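Local coordinates for histidine--tRNA ligase (Thermus thermophilus, PDB 1ADY), which catalyses the ATP-dependent attachment of L-histidine to tRNA(His), releasing AMP and diphosphate, at residues A[107-112]-A[123-128]; A[81-86]-A[128-133]. All coordinates share one frame; numbering follows the deposited sequence.

Overall arrangement
Both interactions use strand 123-132 of the large sheet in the catalytic region, and both touch the bound histidyl-adenosine monophosphate. Interaction 1 pairs 107-112 with 123-128 and receives the adenine and the phosphate. Interaction 2 joins the start of helix 83-92 to 128-133 and receives the histidyl end. One ligand bridges the two contacts. Their centres are about 13 Å apart, and Asn-128 belongs to both. They also touch directly: Met-110 SD lies 3.7 Å from Glu-81 CA, and Met-110 CE lies 3.8 Å from Gly-82 N. Along the chain, 107-112 lies between 81-86 and 128-133, and 123-128 runs directly into 128-133.

Interaction 1. Residues A[107-112]-A[123-128]; sequences AGPMFR and QFHQVN. With HAM (histidyl-adenosine monophosphate), chain F.
Met-110 and Phe-124 meet on the face of the hairpin that looks toward the ligand. Met-110 CB lies over one face of the Phe-124 ring, 3.3 Å from CE2. The adenine of histidyl-adenosine monophosphate lies over the opposite face, with its C5 3.7 Å above the ring plane and over the ring centre. Phe-124 CG sits between the backbone N and the carbonyl carbon (chi1 48°), which sets the ring under the base. Arg-112 crosses Phe-124 obliquely, so that Phe-124 CZ lies over one face of the guanidinium, 3.4 Å from Arg-112 NE. The guanidinium and ring planes are 59° apart. Arg-112 NH2 donates to O1P of the ligand at 3.1 Å, with the phosphate oxygen at the guanidinium edge. The side chains of Met-110 and Gln-126 cross at about a right angle, with Met-110 CG 3.7 Å from Gln-126 CG.

The backbone positions these groups. Met-110 and Phe-124 form a hydrogen-bonded antiparallel pair: Met-110 N donates to Phe-124 O at 2.7 Å and Phe-124 N to Met-110 O at 3.0 Å. Gly-108 and Gln-126 form the next such pair, in which the bond from Gly-108 N is weak.

Pro-109, Phe-111, Gln-123 and His-125 occupy the other face. Gln-123 is extended alongside Phe-111, with its CG 3.6 Å from Phe-111 CE1. Its OE1 reaches Ile-43 N of the second subunit by a hydrogen bond. His-125 crosses Pro-109 at a slant, and its ND1 is hydrogen-bonded to Glu-310. The Phe-111 and Gln-123 end of this face reaches the second subunit, while Ala-107 and Val-127 pack on helix 14-33. This is motif 2 of class II aminoacyl-tRNA synthetases: two antiparallel strands with an aromatic residue under the adenine and an arginine on the phosphate.

Interaction 2. Residues A[81-86]-A[128-133]; sequences EGTAAM and NYEALG. With HAM (histidyl-adenosine monophosphate), chain F.
Thr-83, at the start of helix 83-92, meets the carboxylate of Glu-130 on strand 123-132. The two side chains cross at about a right angle.

The Glu-130 side chain can be followed outward. The bond from CA to CB points toward the helix. Glu-130 CG packs against Met-86 CB at 4.1 Å. The chain then bends (chi2 58°), and Glu-130 CD comes 4.0 Å from Thr-83 CG2. At the tip the two oxygens part company. Glu-130 OE1 accepts a hydrogen bond from the imidazole NE2 of histidyl-adenosine monophosphate, at 2.8 Å and 153°. OE2 stays with the protein. Glu-130 OE2 lies 3.3 Å from Thr-83 CA and receives only a weak hydrogen bond from Thr-83 OG1, at 3.4 Å. Glu-130 OE2 also accepts from Asn-128 ND2 at 3.1 Å. That donor stands above the carboxylate plane, while OE2 lies close to the plane of the Asn-128 amide.

Asn-128 and Met-86 slide past each other in opposite directions, with Met-86 CE 3.5 Å from Asn-128 ND2. Met-86 packs along Asn-128 and Glu-130 and also on Leu-104 and Met-106 of strand 102-111. Glu-81 OE2 accepts a capping bond from Ala-84 N at 2.8 Å, at the turn that leads into the helix. Thr-83 OG1 is hydrogen-bonded to Tyr-263 OH. It also accepts from the amino group of the ligand, though the place of that nitrogen is less sure.

The chemistry follows from the division of labour in the carboxylate. OE2 is held by Asn-128 ND2 and only weakly by Thr-83 OG1, and OE1 accepts from NE2 of the histidyl ring. A buried carboxylate that accepts a hydrogen bond from this N-H is consistent with recognition of histidine as the amino acid.

Interaction 1. Residues A[107-112]-A[123-128]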
# COMPACT_ATOMS: atom_id res chain seq x y z
N ALA A 107 -2.67 -5.43 4.84
CA ALA A 107 -2.25 -4.25 5.60
C ALA A 107 -2.52 -3.08 4.68
O ALA A 107 -2.15 -3.11 3.50
CB ALA A 107 -0.77 -4.33 5.93
N GLY A 108 -3.22 -2.07 5.18
CA GLY A 108 -3.52 -0.92 4.34
C GLY A 108 -4.10 0.24 5.11
O GLY A 108 -4.18 0.20 6.34
N PRO A 109 -4.45 1.33 4.41
CA PRO A 109 -5.02 2.50 5.07
C PRO A 109 -6.53 2.37 5.30
O PRO A 109 -7.24 1.72 4.52
CB PRO A 109 -4.70 3.62 4.08
CG PRO A 109 -4.83 2.93 2.75
CD PRO A 109 -4.11 1.61 3.00
N MET A 110 -6.99 2.98 6.38
CA MET A 110 -8.40 2.98 6.74
C MET A 110 -8.74 4.44 6.98
O MET A 110 -7.90 5.20 7.48
CB MET A 110 -8.64 2.19 8.02
CG MET A 110 -8.32 0.71 7.92
SD MET A 110 -9.46 -0.20 6.88
CE MET A 110 -8.51 -1.69 6.58
N PHE A 111 -9.97 4.83 6.67
CA PHE A 111 -10.38 6.22 6.81
C PHE A 111 -11.62 6.39 7.66
O PHE A 111 -12.69 5.84 7.36
CB PHE A 111 -10.62 6.82 5.42
CG PHE A 111 -9.68 6.28 4.37
CD1 PHE A 111 -8.43 6.86 4.17
CD2 PHE A 111 -10.03 5.14 3.64
CE1 PHE A 111 -7.54 6.32 3.26
CE2 PHE A 111 -9.14 4.60 2.72
CZ PHE A 111 -7.89 5.18 2.53
N ARG A 112 -11.47 7.17 8.72
CA ARG A 112 -12.56 7.45 9.65
C ARG A 112 -12.70 8.95 9.82
O ARG A 112 -11.76 9.63 10.26
CB ARG A 112 -12.31 6.79 11.01
CG ARG A 112 -13.37 5.78 11.39
CD ARG A 112 -12.88 4.35 11.22
NE ARG A 112 -12.25 3.87 12.45
CZ ARG A 112 -12.28 2.60 12.85
NH1 ARG A 112 -12.90 1.67 12.14
NH2 ARG A 112 -11.73 2.27 14.01
N GLN A 123 -6.76 9.13 8.71
CA GLN A 123 -6.24 8.10 7.83
C GLN A 123 -5.16 7.37 8.61
O GLN A 123 -4.13 7.95 8.95
CB GLN A 123 -5.62 8.65 6.54
CG GLN A 123 -5.16 7.51 5.64
CD GLN A 123 -4.31 7.94 4.47
OE1 GLN A 123 -4.73 8.75 3.64
NE2 GLN A 123 -3.11 7.38 4.37
N PHE A 124 -5.43 6.11 8.92
CA PHE A 124 -4.49 5.30 9.66
C PHE A 124 -4.27 4.02 8.88
O PHE A 124 -4.88 3.82 7.83
CB PHE A 124 -5.03 5.01 11.06
CG PHE A 124 -6.46 4.54 11.08
CD1 PHE A 124 -7.51 5.45 10.97
CD2 PHE A 124 -6.76 3.19 11.19
CE1 PHE A 124 -8.83 5.01 10.98
CE2 PHE A 124 -8.08 2.74 11.19
CZ PHE A 124 -9.11 3.66 11.09
N HIS A 125 -3.38 3.17 9.37
CA HIS A 125 -3.09 1.90 8.71
C HIS A 125 -3.17 0.76 9.72
O HIS A 125 -2.66 0.89 10.84
CB HIS A 125 -1.68 1.93 8.12
CG HIS A 125 -1.46 3.01 7.11
ND1 HIS A 125 -1.20 4.31 7.46
CD2 HIS A 125 -1.47 2.97 5.75
CE1 HIS A 125 -1.05 5.04 6.37
NE2 HIS A 125 -1.20 4.25 5.32
N GLN A 126 -3.78 -0.35 9.32
CA GLN A 126 -3.91 -1.49 10.22
C GLN A 126 -3.70 -2.82 9.51
O GLN A 126 -3.95 -2.95 8.31
CB GLN A 126 -5.27 -1.49 10.91
CG GLN A 126 -6.47 -1.74 10.00
CD GLN A 126 -7.81 -1.73 10.73
OE1 GLN A 126 -8.02 -0.95 11.67
NE2 GLN A 126 -8.73 -2.59 10.30
N VAL A 127 -3.16 -3.79 10.26
CA VAL A 127 -2.95 -5.14 9.74
C VAL A 127 -4.23 -5.86 10.09
O VAL A 127 -4.70 -5.79 11.23
CB VAL A 127 -1.74 -5.82 10.41
CG1 VAL A 127 -1.64 -7.27 9.98
CG2 VAL A 127 -0.46 -5.07 10.05
N ASN A 128 -4.81 -6.57 9.12
CA ASN A 128 -6.08 -7.24 9.34
C ASN A 128 -6.02 -8.73 9.08
O ASN A 128 -5.57 -9.15 8.01
CB ASN A 128 -7.12 -6.59 8.42
CG ASN A 128 -8.54 -7.00 8.75
OD1 ASN A 128 -9.26 -6.28 9.45
ND2 ASN A 128 -8.98 -8.13 8.21
P HAM F . -11.60 -1.44 15.62
O1P HAM F . -12.59 -0.56 14.95
O2P HAM F . -11.79 -1.59 17.08
O3P HAM F . -11.61 -2.85 14.85
O5' HAM F . -10.11 -0.87 15.48
C5' HAM F . -9.02 -1.76 15.72
C4' HAM F . -7.71 -1.01 15.87
O4' HAM F . -7.58 -0.05 14.81
C3' HAM F . -7.66 -0.19 17.14
O3' HAM F . -7.26 -0.92 18.31
C2' HAM F . -6.56 0.79 16.78
O2' HAM F . -5.25 0.22 16.93
C1' HAM F . -6.86 1.08 15.31
N9 HAM F . -7.64 2.31 15.06
C8 HAM F . -8.97 2.45 15.02
N7 HAM F . -9.34 3.73 14.86
C5 HAM F . -8.16 4.36 14.80
C6 HAM F . -8.00 5.75 14.66
N6 HAM F . -9.03 6.54 14.59
N1 HAM F . -6.73 6.20 14.58
C2 HAM F . -5.70 5.35 14.67
N3 HAM F . -5.85 4.04 14.84
C4 HAM F . -7.10 3.53 14.89
C HAM F . -11.88 -3.25 13.50
O HAM F . -11.77 -2.45 12.59
CA HAM F . -12.37 -4.67 13.20
N HAM F . -12.82 -4.76 11.82
CB HAM F . -11.25 -5.69 13.45
CG HAM F . -11.67 -7.10 13.16
CD2 HAM F . -11.25 -7.98 12.22
ND1 HAM F . -12.72 -7.72 13.81
CE1 HAM F . -12.94 -8.90 13.26
NE2 HAM F . -12.06 -9.08 12.29

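Interaction 2. Residues A[81-86]-A[128-133]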
# COMPACT_ATOMS: atom_id res chain seq x y z
N GLU A 81 -13.00 0.20 7.89
CA GLU A 81 -12.61 -1.04 8.55
C GLU A 81 -12.60 -2.16 7.51
O GLU A 81 -13.31 -2.09 6.52
CB GLU A 81 -13.59 -1.30 9.71
CG GLU A 81 -13.86 -2.74 10.05
CD GLU A 81 -15.06 -3.30 9.32
OE1 GLU A 81 -15.99 -2.53 8.99
OE2 GLU A 81 -15.08 -4.51 9.07
N GLY A 82 -11.82 -3.21 7.76
CA GLY A 82 -11.69 -4.29 6.80
C GLY A 82 -12.58 -5.52 6.78
O GLY A 82 -12.88 -6.04 5.71
N THR A 83 -13.00 -5.99 7.94
CA THR A 83 -13.82 -7.20 8.02
C THR A 83 -14.97 -7.33 7.03
O THR A 83 -15.03 -8.29 6.26
CB THR A 83 -14.42 -7.36 9.41
OG1 THR A 83 -13.44 -7.04 10.39
CG2 THR A 83 -14.92 -8.77 9.61
N ALA A 84 -15.87 -6.35 7.05
CA ALA A 84 -17.02 -6.36 6.16
C ALA A 84 -16.56 -6.60 4.72
O ALA A 84 -17.09 -7.46 4.02
CB ALA A 84 -17.76 -5.05 6.28
N ALA A 85 -15.50 -5.90 4.32
CA ALA A 85 -14.95 -6.02 2.98
C ALA A 85 -14.44 -7.43 2.73
O ALA A 85 -14.72 -8.03 1.69
CB ALA A 85 -13.82 -5.02 2.78
N MET A 86 -13.70 -7.97 3.70
CA MET A 86 -13.15 -9.32 3.58
C MET A 86 -14.27 -10.33 3.36
O MET A 86 -14.16 -11.26 2.56
CB MET A 86 -12.35 -9.68 4.83
CG MET A 86 -11.11 -8.82 5.02
SD MET A 86 -9.78 -9.28 3.90
CE MET A 86 -8.48 -9.71 5.11
N ASN A 128 -4.81 -6.57 9.12
CA ASN A 128 -6.08 -7.24 9.34
C ASN A 128 -6.02 -8.73 9.08
O ASN A 128 -5.57 -9.15 8.01
CB ASN A 128 -7.12 -6.59 8.42
CG ASN A 128 -8.54 -7.00 8.75
OD1 ASN A 128 -9.26 -6.28 9.45
ND2 ASN A 128 -8.98 -8.13 8.21
N TYR A 129 -6.49 -9.52 10.04
CA TYR A 129 -6.51 -10.98 9.92
C TYR A 129 -7.95 -11.49 10.02
O TYR A 129 -8.72 -11.01 10.85
CB TYR A 129 -5.67 -11.63 11.02
CG TYR A 129 -5.88 -13.12 11.11
CD1 TYR A 129 -5.37 -13.98 10.14
CD2 TYR A 129 -6.60 -13.67 12.17
CE1 TYR A 129 -5.59 -15.36 10.22
CE2 TYR A 129 -6.83 -15.04 12.25
CZ TYR A 129 -6.32 -15.88 11.27
OH TYR A 129 -6.54 -17.24 11.35
N GLU A 130 -8.26 -12.53 9.24
CA GLU A 130 -9.59 -13.12 9.18
C GLU A 130 -9.55 -14.64 9.02
O GLU A 130 -8.67 -15.18 8.34
CB GLU A 130 -10.34 -12.52 7.98
CG GLU A 130 -11.64 -11.81 8.30
CD GLU A 130 -11.47 -10.67 9.28
OE1 GLU A 130 -11.19 -10.96 10.46
OE2 GLU A 130 -11.64 -9.49 8.90
N ALA A 131 -10.51 -15.31 9.64
CA ALA A 131 -10.63 -16.77 9.57
C ALA A 131 -12.11 -17.05 9.32
O ALA A 131 -12.93 -16.96 10.24
CB ALA A 131 -10.18 -17.41 10.87
N LEU A 132 -12.46 -17.35 8.08
CA LEU A 132 -13.85 -17.58 7.70
C LEU A 132 -14.22 -19.02 7.38
O LEU A 132 -13.40 -19.81 6.92
CB LEU A 132 -14.19 -16.69 6.51
CG LEU A 132 -13.95 -15.20 6.72
CD1 LEU A 132 -13.80 -14.49 5.39
CD2 LEU A 132 -15.09 -14.60 7.51
N GLY A 133 -15.49 -19.36 7.63
CA GLY A 133 -15.99 -20.69 7.34
C GLY A 133 -16.15 -21.68 8.48
O GLY A 133 -16.54 -22.82 8.22
P HAM F . -11.60 -1.44 15.62
O1P HAM F . -12.59 -0.56 14.95
O2P HAM F . -11.79 -1.59 17.08
O3P HAM F . -11.61 -2.85 14.85
O5' HAM F . -10.11 -0.87 15.48
C5' HAM F . -9.02 -1.76 15.72
C4' HAM F . -7.71 -1.01 15.87
O4' HAM F . -7.58 -0.05 14.81
C3' HAM F . -7.66 -0.19 17.14
O3' HAM F . -7.26 -0.92 18.31
C2' HAM F . -6.56 0.79 16.78
O2' HAM F . -5.25 0.22 16.93
C1' HAM F . -6.86 1.08 15.31
N9 HAM F . -7.64 2.31 15.06
C8 HAM F . -8.97 2.45 15.02
N7 HAM F . -9.34 3.73 14.86
C5 HAM F . -8.16 4.36 14.80
C6 HAM F . -8.00 5.75 14.66
N6 HAM F . -9.03 6.54 14.59
N1 HAM F . -6.73 6.20 14.58
C2 HAM F . -5.70 5.35 14.67
N3 HAM F . -5.85 4.04 14.84
C4 HAM F . -7.10 3.53 14.89
C HAM F . -11.88 -3.25 13.50
O HAM F . -11.77 -2.45 12.59
CA HAM F . -12.37 -4.67 13.20
N HAM F . -12.82 -4.76 11.82
CB HAM F . -11.25 -5.69 13.45
CG HAM F . -11.67 -7.10 13.16
CD2 HAM F . -11.25 -7.98 12.22
ND1 HAM F . -12.72 -7.72 13.81
CE1 HAM F . -12.94 -8.90 13.26
NE2 HAM F . -12.06 -9.08 12.29